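Local coordinates for protein CdiI toxin (Salmonella enterica subsp. enterica serovar Rubislaw str. ATCC 10717, PDB 4ZQU) that neutralises the cognate CdiA-CT toxin, acting as the immunity protein of a contact-dependent growth inhibition system, at residues 71-74 / 75-78; 122-126 / 127-131; 43-47 / 48-52. All blocks are in the same frame, centred on the assembly; numbering follows the deposited sequence.

Contact 1 of 3, residues 71-74 / 75-78; sequences DIWI and HPEV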
loop_
_atom_site.group_PDB
_atom_site.type_symbol
_atom_site.label_atom_id
_atom_site.label_comp_id
_atom_site.label_asym_id
_atom_site.label_seq_id
_atom_site.Cartn_x
_atom_site.Cartn_y
_atom_site.Cartn_z
ATOM N N ASP B 71 2.613 6.568 22.917
ATOM C CA ASP B 71 1.311 7.219 23.012
ATOM C C ASP B 71 0.159 6.250 22.768
ATOM O O ASP B 71 -1.010 6.626 22.869
ATOM C CB ASP B 71 1.230 8.382 22.021
ATOM C CG ASP B 71 1.529 7.956 20.596
ATOM O OD1 ASP B 71 2.427 7.109 20.399
ATOM O OD2 ASP B 71 0.862 8.465 19.670
ATOM N N ILE B 72 0.499 5.007 22.444
ATOM C CA ILE B 72 -0.489 3.986 22.109
ATOM C C ILE B 72 -0.105 2.624 22.666
ATOM O O ILE B 72 0.956 2.465 23.264
ATOM C CB ILE B 72 -0.650 3.825 20.587
ATOM C CG1 ILE B 72 0.686 3.403 19.976
ATOM C CG2 ILE B 72 -1.174 5.104 19.947
ATOM C CD1 ILE B 72 0.595 3.011 18.543
ATOM N N TRP B 73 -0.974 1.643 22.449
ATOM C CA TRP B 73 -0.636 0.249 22.699
ATOM C C TRP B 73 0.146 -0.297 21.516
ATOM O O TRP B 73 -0.214 -0.060 20.362
ATOM C CB TRP B 73 -1.893 -0.596 22.924
ATOM C CG TRP B 73 -1.608 -2.057 23.169
ATOM C CD1 TRP B 73 -1.432 -2.665 24.380
ATOM C CD2 TRP B 73 -1.466 -3.088 22.179
ATOM N NE1 TRP B 73 -1.190 -4.007 24.206
ATOM C CE2 TRP B 73 -1.204 -4.293 22.866
ATOM C CE3 TRP B 73 -1.534 -3.112 20.782
ATOM C CZ2 TRP B 73 -1.011 -5.504 22.202
ATOM C CZ3 TRP B 73 -1.342 -4.316 20.126
ATOM C CH2 TRP B 73 -1.083 -5.495 20.837
ATOM N N ILE B 74 1.220 -1.024 21.798
ATOM C CA ILE B 74 1.949 -1.706 20.740
ATOM C C ILE B 74 2.186 -3.160 21.126
ATOM O O ILE B 74 2.326 -3.483 22.305
ATOM C CB ILE B 74 3.293 -1.013 20.428
ATOM C CG1 ILE B 74 4.124 -0.838 21.702
ATOM C CG2 ILE B 74 3.056 0.326 19.750
ATOM C CD1 ILE B 74 5.268 -1.828 21.835
ATOM N N HIS B 75 2.217 -4.031 20.123
ATOM C CA HIS B 75 2.438 -5.453 20.342
ATOM C C HIS B 75 3.789 -5.701 21.013
ATOM O O HIS B 75 4.806 -5.143 20.600
ATOM C CB HIS B 75 2.354 -6.209 19.017
ATOM C CG HIS B 75 1.958 -7.645 19.167
ATOM N ND1 HIS B 75 2.827 -8.610 19.630
ATOM C CD2 HIS B 75 0.790 -8.274 18.915
ATOM C CE1 HIS B 75 2.206 -9.775 19.657
ATOM N NE2 HIS B 75 0.971 -9.604 19.228
ATOM N N PRO B 76 3.801 -6.532 22.066
ATOM C CA PRO B 76 5.027 -6.836 22.812
ATOM C C PRO B 76 6.057 -7.637 22.015
ATOM O O PRO B 76 7.204 -7.751 22.444
ATOM C CB PRO B 76 4.515 -7.654 24.003
ATOM C CG PRO B 76 3.211 -8.196 23.564
ATOM C CD PRO B 76 2.616 -7.149 22.683
ATOM N N GLU B 77 5.657 -8.179 20.873
ATOM C CA GLU B 77 6.550 -9.016 20.081
ATOM C C GLU B 77 7.228 -8.238 18.957
ATOM O O GLU B 77 8.174 -8.727 18.337
ATOM C CB GLU B 77 5.781 -10.193 19.483
ATOM C CG GLU B 77 5.623 -11.384 20.407
ATOM C CD GLU B 77 4.987 -12.562 19.702
ATOM O OE1 GLU B 77 3.761 -12.764 19.854
ATOM O OE2 GLU B 77 5.719 -13.288 18.995
ATOM N N VAL B 78 6.739 -7.031 18.695
ATOM C CA VAL B 78 7.162 -6.285 17.516
ATOM C C VAL B 78 8.596 -5.771 17.664
ATOM O O VAL B 78 9.038 -5.427 18.762
ATOM C CB VAL B 78 6.192 -5.107 17.222
ATOM C CG1 VAL B 78 6.407 -3.954 18.194
ATOM C CG2 VAL B 78 6.350 -4.631 15.790
#

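Contact 2 of 3, residues 122-126 / 127-131; sequences ICCNH and DAITI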
loop_
_atom_site.group_PDB
_atom_site.type_symbol
_atom_site.label_atom_id
_atom_site.label_comp_id
_atom_site.label_asym_id
_atom_site.label_seq_id
_atom_site.Cartn_x
_atom_site.Cartn_y
_atom_site.Cartn_z
ATOM N N ILE B 122 0.819 -12.435 0.019
ATOM C CA ILE B 122 0.791 -13.545 0.964
ATOM C C ILE B 122 0.952 -13.033 2.395
ATOM O O ILE B 122 1.874 -12.275 2.691
ATOM C CB ILE B 122 1.890 -14.591 0.663
ATOM C CG1 ILE B 122 1.524 -15.434 -0.560
ATOM C CG2 ILE B 122 2.093 -15.514 1.851
ATOM C CD1 ILE B 122 1.873 -14.801 -1.878
ATOM N N CYS B 123 0.036 -13.438 3.270
ATOM C CA CYS B 123 0.117 -13.128 4.693
ATOM C C CYS B 123 -0.148 -14.396 5.504
ATOM O O CYS B 123 -0.948 -15.234 5.101
ATOM C CB CYS B 123 -0.882 -12.033 5.070
ATOM S SG CYS B 123 -0.883 -11.596 6.818
ATOM N N CYS B 124 0.527 -14.540 6.638
ATOM C CA CYS B 124 0.371 -15.738 7.454
ATOM C C CYS B 124 0.391 -15.406 8.938
ATOM O O CYS B 124 1.245 -14.661 9.404
ATOM C CB CYS B 124 1.470 -16.756 7.128
ATOM S SG CYS B 124 1.531 -18.200 8.215
ATOM N N ASN B 125 -0.562 -15.955 9.679
ATOM C CA ASN B 125 -0.536 -15.854 11.129
ATOM C C ASN B 125 -0.976 -17.167 11.763
ATOM O O ASN B 125 -0.966 -18.213 11.111
ATOM C CB ASN B 125 -1.412 -14.693 11.618
ATOM C CG ASN B 125 -2.834 -14.748 11.080
ATOM O OD1 ASN B 125 -3.321 -15.799 10.663
ATOM N ND2 ASN B 125 -3.512 -13.606 11.105
ATOM N N HIS B 126 -1.361 -17.109 13.032
ATOM C CA HIS B 126 -1.787 -18.300 13.754
ATOM C C HIS B 126 -3.081 -18.861 13.178
ATOM O O HIS B 126 -3.378 -20.045 13.333
ATOM C CB HIS B 126 -1.972 -17.981 15.238
ATOM C CG HIS B 126 -3.016 -16.940 15.505
ATOM N ND1 HIS B 126 -4.368 -17.221 15.488
ATOM C CD2 HIS B 126 -2.910 -15.622 15.782
ATOM C CE1 HIS B 126 -5.045 -16.117 15.751
ATOM N NE2 HIS B 126 -4.186 -15.133 15.933
ATOM N N ASP B 127 -3.839 -18.005 12.499
ATOM C CA ASP B 127 -5.190 -18.340 12.070
ATOM C C ASP B 127 -5.251 -18.997 10.694
ATOM O O ASP B 127 -5.897 -20.032 10.529
ATOM C CB ASP B 127 -6.062 -17.086 12.076
ATOM C CG ASP B 127 -7.505 -17.380 11.740
ATOM O OD1 ASP B 127 -8.208 -17.946 12.604
ATOM O OD2 ASP B 127 -7.938 -17.040 10.619
ATOM N N ALA B 128 -4.588 -18.398 9.709
ATOM C CA ALA B 128 -4.637 -18.913 8.343
ATOM C C ALA B 128 -3.551 -18.318 7.453
ATOM O O ALA B 128 -2.927 -17.315 7.797
ATOM C CB ALA B 128 -6.010 -18.650 7.730
ATOM N N ILE B 129 -3.337 -18.952 6.304
ATOM C CA ILE B 129 -2.484 -18.403 5.257
ATOM C C ILE B 129 -3.354 -17.789 4.164
ATOM O O ILE B 129 -4.136 -18.486 3.519
ATOM C CB ILE B 129 -1.570 -19.476 4.642
ATOM C CG1 ILE B 129 -0.697 -20.121 5.721
ATOM C CG2 ILE B 129 -0.712 -18.874 3.542
ATOM C CD1 ILE B 129 0.120 -21.292 5.223
ATOM N N THR B 130 -3.224 -16.484 3.960
ATOM C CA THR B 130 -4.061 -15.787 2.993
ATOM C C THR B 130 -3.283 -15.385 1.743
ATOM O O THR B 130 -2.299 -14.646 1.819
ATOM C CB THR B 130 -4.702 -14.528 3.607
ATOM O OG1 THR B 130 -5.409 -14.886 4.801
ATOM C CG2 THR B 130 -5.667 -13.889 2.622
ATOM N N ILE B 131 -3.735 -15.879 0.596
ATOM C CA ILE B 131 -3.147 -15.521 -0.687
ATOM C C ILE B 131 -4.144 -14.670 -1.469
ATOM O O ILE B 131 -5.224 -15.141 -1.837
ATOM C CB ILE B 131 -2.749 -16.768 -1.501
ATOM C CG1 ILE B 131 -1.991 -17.760 -0.612
ATOM C CG2 ILE B 131 -1.911 -16.372 -2.706
ATOM C CD1 ILE B 131 -1.527 -19.005 -1.335
#

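Contact 3 of 3, residues 43-47 / 48-52; sequences PDVSD and LDLGE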
loop_
_atom_site.group_PDB
_atom_site.type_symbol
_atom_site.label_atom_id
_atom_site.label_comp_id
_atom_site.label_asym_id
_atom_site.label_seq_id
_atom_site.Cartn_x
_atom_site.Cartn_y
_atom_site.Cartn_z
ATOM N N PRO B 43 8.196 -20.261 -14.713
ATOM C CA PRO B 43 6.748 -20.361 -14.490
ATOM C C PRO B 43 6.190 -21.788 -14.423
ATOM O O PRO B 43 4.979 -21.939 -14.269
ATOM C CB PRO B 43 6.164 -19.620 -15.696
ATOM C CG PRO B 43 7.223 -18.650 -16.078
ATOM C CD PRO B 43 8.515 -19.373 -15.844
ATOM N N ASP B 44 7.041 -22.806 -14.524
ATOM C CA ASP B 44 6.582 -24.190 -14.458
ATOM C C ASP B 44 7.156 -24.932 -13.250
ATOM O O ASP B 44 7.277 -26.155 -13.267
ATOM C CB ASP B 44 6.937 -24.933 -15.750
ATOM C CG ASP B 44 8.434 -25.018 -15.984
ATOM O OD1 ASP B 44 9.117 -23.979 -15.864
ATOM O OD2 ASP B 44 8.926 -26.123 -16.301
ATOM N N VAL B 45 7.505 -24.185 -12.207
ATOM C CA VAL B 45 8.012 -24.762 -10.962
ATOM C C VAL B 45 6.936 -25.640 -10.311
ATOM O O VAL B 45 5.751 -25.305 -10.354
ATOM C CB VAL B 45 8.458 -23.652 -9.975
ATOM C CG1 VAL B 45 7.411 -22.546 -9.903
ATOM C CG2 VAL B 45 8.768 -24.217 -8.592
ATOM N N SER B 46 7.341 -26.767 -9.731
ATOM C CA SER B 46 6.407 -27.653 -9.033
ATOM C C SER B 46 5.758 -26.956 -7.838
ATOM O O SER B 46 6.352 -26.061 -7.237
ATOM C CB SER B 46 7.120 -28.925 -8.565
ATOM O OG SER B 46 7.982 -28.657 -7.471
ATOM N N ASP B 47 4.542 -27.372 -7.496
ATOM C CA ASP B 47 3.819 -26.787 -6.368
ATOM C C ASP B 47 4.540 -27.034 -5.049
ATOM O O ASP B 47 4.362 -26.289 -4.088
ATOM C CB ASP B 47 2.390 -27.339 -6.293
ATOM C CG ASP B 47 1.497 -26.803 -7.399
ATOM O OD1 ASP B 47 1.929 -25.878 -8.121
ATOM O OD2 ASP B 47 0.358 -27.296 -7.545
ATOM N N LEU B 48 5.350 -28.086 -5.007
ATOM C CA LEU B 48 6.143 -28.392 -3.823
ATOM C C LEU B 48 7.231 -27.341 -3.646
ATOM O O LEU B 48 7.326 -26.708 -2.595
ATOM C CB LEU B 48 6.759 -29.792 -3.930
ATOM C CG LEU B 48 7.350 -30.448 -2.675
ATOM C CD1 LEU B 48 7.417 -31.955 -2.861
ATOM C CD2 LEU B 48 8.730 -29.909 -2.325
ATOM N N ASP B 49 8.053 -27.171 -4.680
ATOM C CA ASP B 49 9.163 -26.223 -4.642
ATOM C C ASP B 49 8.670 -24.793 -4.502
ATOM O O ASP B 49 9.156 -24.039 -3.661
ATOM C CB ASP B 49 10.023 -26.354 -5.899
ATOM C CG ASP B 49 10.774 -27.666 -5.955
ATOM O OD1 ASP B 49 10.987 -28.275 -4.885
ATOM O OD2 ASP B 49 11.153 -28.085 -7.069
ATOM N N LEU B 50 7.704 -24.428 -5.340
ATOM C CA LEU B 50 7.087 -23.110 -5.284
ATOM C C LEU B 50 6.532 -22.818 -3.894
ATOM O O LEU B 50 6.609 -21.692 -3.408
ATOM C CB LEU B 50 5.972 -23.002 -6.324
ATOM C CG LEU B 50 5.132 -21.725 -6.277
ATOM C CD1 LEU B 50 6.003 -20.510 -6.565
ATOM C CD2 LEU B 50 3.961 -21.809 -7.246
ATOM N N GLY B 51 5.979 -23.845 -3.260
ATOM C CA GLY B 51 5.412 -23.709 -1.932
ATOM C C GLY B 51 6.469 -23.592 -0.855
ATOM O O GLY B 51 6.268 -22.917 0.153
ATOM N N GLU B 52 7.599 -24.260 -1.059
ATOM C CA GLU B 52 8.714 -24.145 -0.129
ATOM C C GLU B 52 9.414 -22.807 -0.327
ATOM O O GLU B 52 10.025 -22.274 0.598
ATOM C CB GLU B 52 9.697 -25.304 -0.309
ATOM C CG GLU B 52 9.165 -26.641 0.180
ATOM C CD GLU B 52 10.221 -27.725 0.172
ATOM O OE1 GLU B 52 11.323 -27.482 -0.365
ATOM O OE2 GLU B 52 9.952 -28.821 0.707
#

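Contact 1 of 3, residues 71-74 / 75-78
Trp73 and Ile74 run extended into His75, and from there the chain folds back through a type I beta turn that spans His75 to Val78, with Pro76 as its second residue. The indole of Trp73 reaches forward along the chain and lies against the backbone at the entrance to this turn. Its CG stands anti to the backbone N (chi1 179°), and the six-membered ring is thereby laid over the next peptide but one: CZ3 is 3.6 Å from His75 N, which sits above one face near the rim. CH2 presses on His75 CA at 3.6 Å. The same CH2 also approaches CD2 of the His75 imidazole, 3.9 Å away; the two rings meet obliquely, with centroids 5.8 Å apart and planes at 72°. Pro76 completes this side, its CD lying 4.0 Å from Trp73 CZ2. Ile74 sends CD1 toward Val78, a loose apolar contact with CG1 (4.4 Å). Val78 and His75 also pack on Phe63, whose ring meets the imidazole edge-to-face. Further back, Ile72 touches Ala30 of the CdiA-CT toxin chain, which places the loop at the border of the complex. The closing bond of the turn, Val78 N to His75 O, is weak (3.3 Å). A side-chain bond within the turn supplements it: Glu77 N donates to His75 ND1 at 3.1 Å with an N-H...N angle of 154°, arriving in the imidazole plane and fixing the ring's rotation. The result is a type I beta turn with proline second, in which the ring nitrogen of the first residue, His75, accepts from the N-H of the third, in the exposed loop between strands 64-65 and 79-80.

Contact 2 of 3, residues 122-126 / 127-131
The amide of Asn125 receives two backbone N-H groups on one oxygen: Ala128 N lies almost straight out from OD1, in line with the CG-OD1 bond, while Asp127 N approaches from above the amide plane, 53° out of it. Beside it the His126 ring stands obliquely next to Asp127 N, and ring and carboxylate planes of His126 and Asp127 are 80° apart. These groups form the bend of a beta hairpin that joins strand 118-124 to strand 129-138. Asn125 OD1 lies 2.9 Å from Asp127 N, the bond that defines an Asx turn, and 3.0 Å from Ala128 N. The side chain can do this because CG is placed between the backbone N and the carbonyl carbon (chi1 53°), which turns the amide oxygen toward the N-H groups of Asp127 and Ala128. Asn125 N adds a weak bond to Ala128 O at 3.3 Å, so Asn125 grips both polar backbone groups of Ala128, its N-H through OD1 and its C=O, weakly, through the backbone N.

Beyond the bend the strands run antiparallel. Cys123 and Thr130 are the hydrogen-bonded pair, with Cys123 N to Thr130 O at 3.0 Å and Thr130 N to Cys123 O at 2.8 Å. Their side chains share one face of the sheet, where Cys123 touches Trp9 of strand 8-14. On the other face lie Ile122, Cys124, Ile129 and Ile131, the isoleucines of which are buried and meet helix 161-172 through Ile164, Leu168 and Ala171. Ile122 and Ile131, a non-hydrogen-bonded pair, lie side by side and point the same way, with CG1 of Ile122 4.2 Å from CG2 of Ile131. Nearer the bend, Cys124 SG rests against Ile129 CG1 at 3.9 Å.

Contact 3 of 3, residues 43-47 / 48-52
A serine N-cap with a hydrophobic staple begins helix 47-59, at the end of the loop that follows strand 30-41. Ser46 is the cap: its OG accepts from Asp49 N over 3.2 Å, with an N-H...O angle of 167°, satisfying an amide of the first turn, where the N-H groups lack the carbonyl of a preceding helical turn. OG reaches it by standing between its own backbone N and carbonyl carbon (chi1 73°). The carboxylate of Asp49 also leans over the cap, its OD2 3.2 Å from Ser46 OG. The regular ladder then takes over, first with Leu50 N to Ser46 O at 2.8 Å, then with a weaker, bent bond of 3.0 Å from Gly51 N to Asp47 O.

Val45, immediately before the cap, and Leu50, four residues after it, close the staple. Their side chains cross at about a right angle, CG1 of Val45 lying 3.9 Å from CB of Leu50. Leu50 is buried and directed toward Val45, which also touches Arg169 of helix 161-172. Asp47 turns toward that helix too, packing on Ala166 and forming a long, weak ion pair with Arg169. With Asp47 and Asp49 both in the first turn, their carboxylates probably interact favourably with the positive end of the helix dipole. The other methyl of Val45 is wedged against the backbone and side chain of the first turn: CG2 lies 3.4 Å from Leu50 N and 3.7 Å from Asp49 CB.

Along the chain the contacts come in the order 3, 1, 2, one closing before the next opens. Contact 3 starts helix 47-59, contact 1 bends the loop between the short strands 64-65 and 79-80, and contact 2 turns strand 118-124 into strand 129-138 of the antiparallel sheet. Contacts 2 and 3 have centres about 18 Å apart and both pack on helix 161-172, which therefore lies against the hairpin and the start of helix 47-59. Contact 1 lies about 21 Å from contact 2 and 36 Å from contact 3, centre to centre, on the far side of the molecule from the latter. It alone of the three touches the toxin chain.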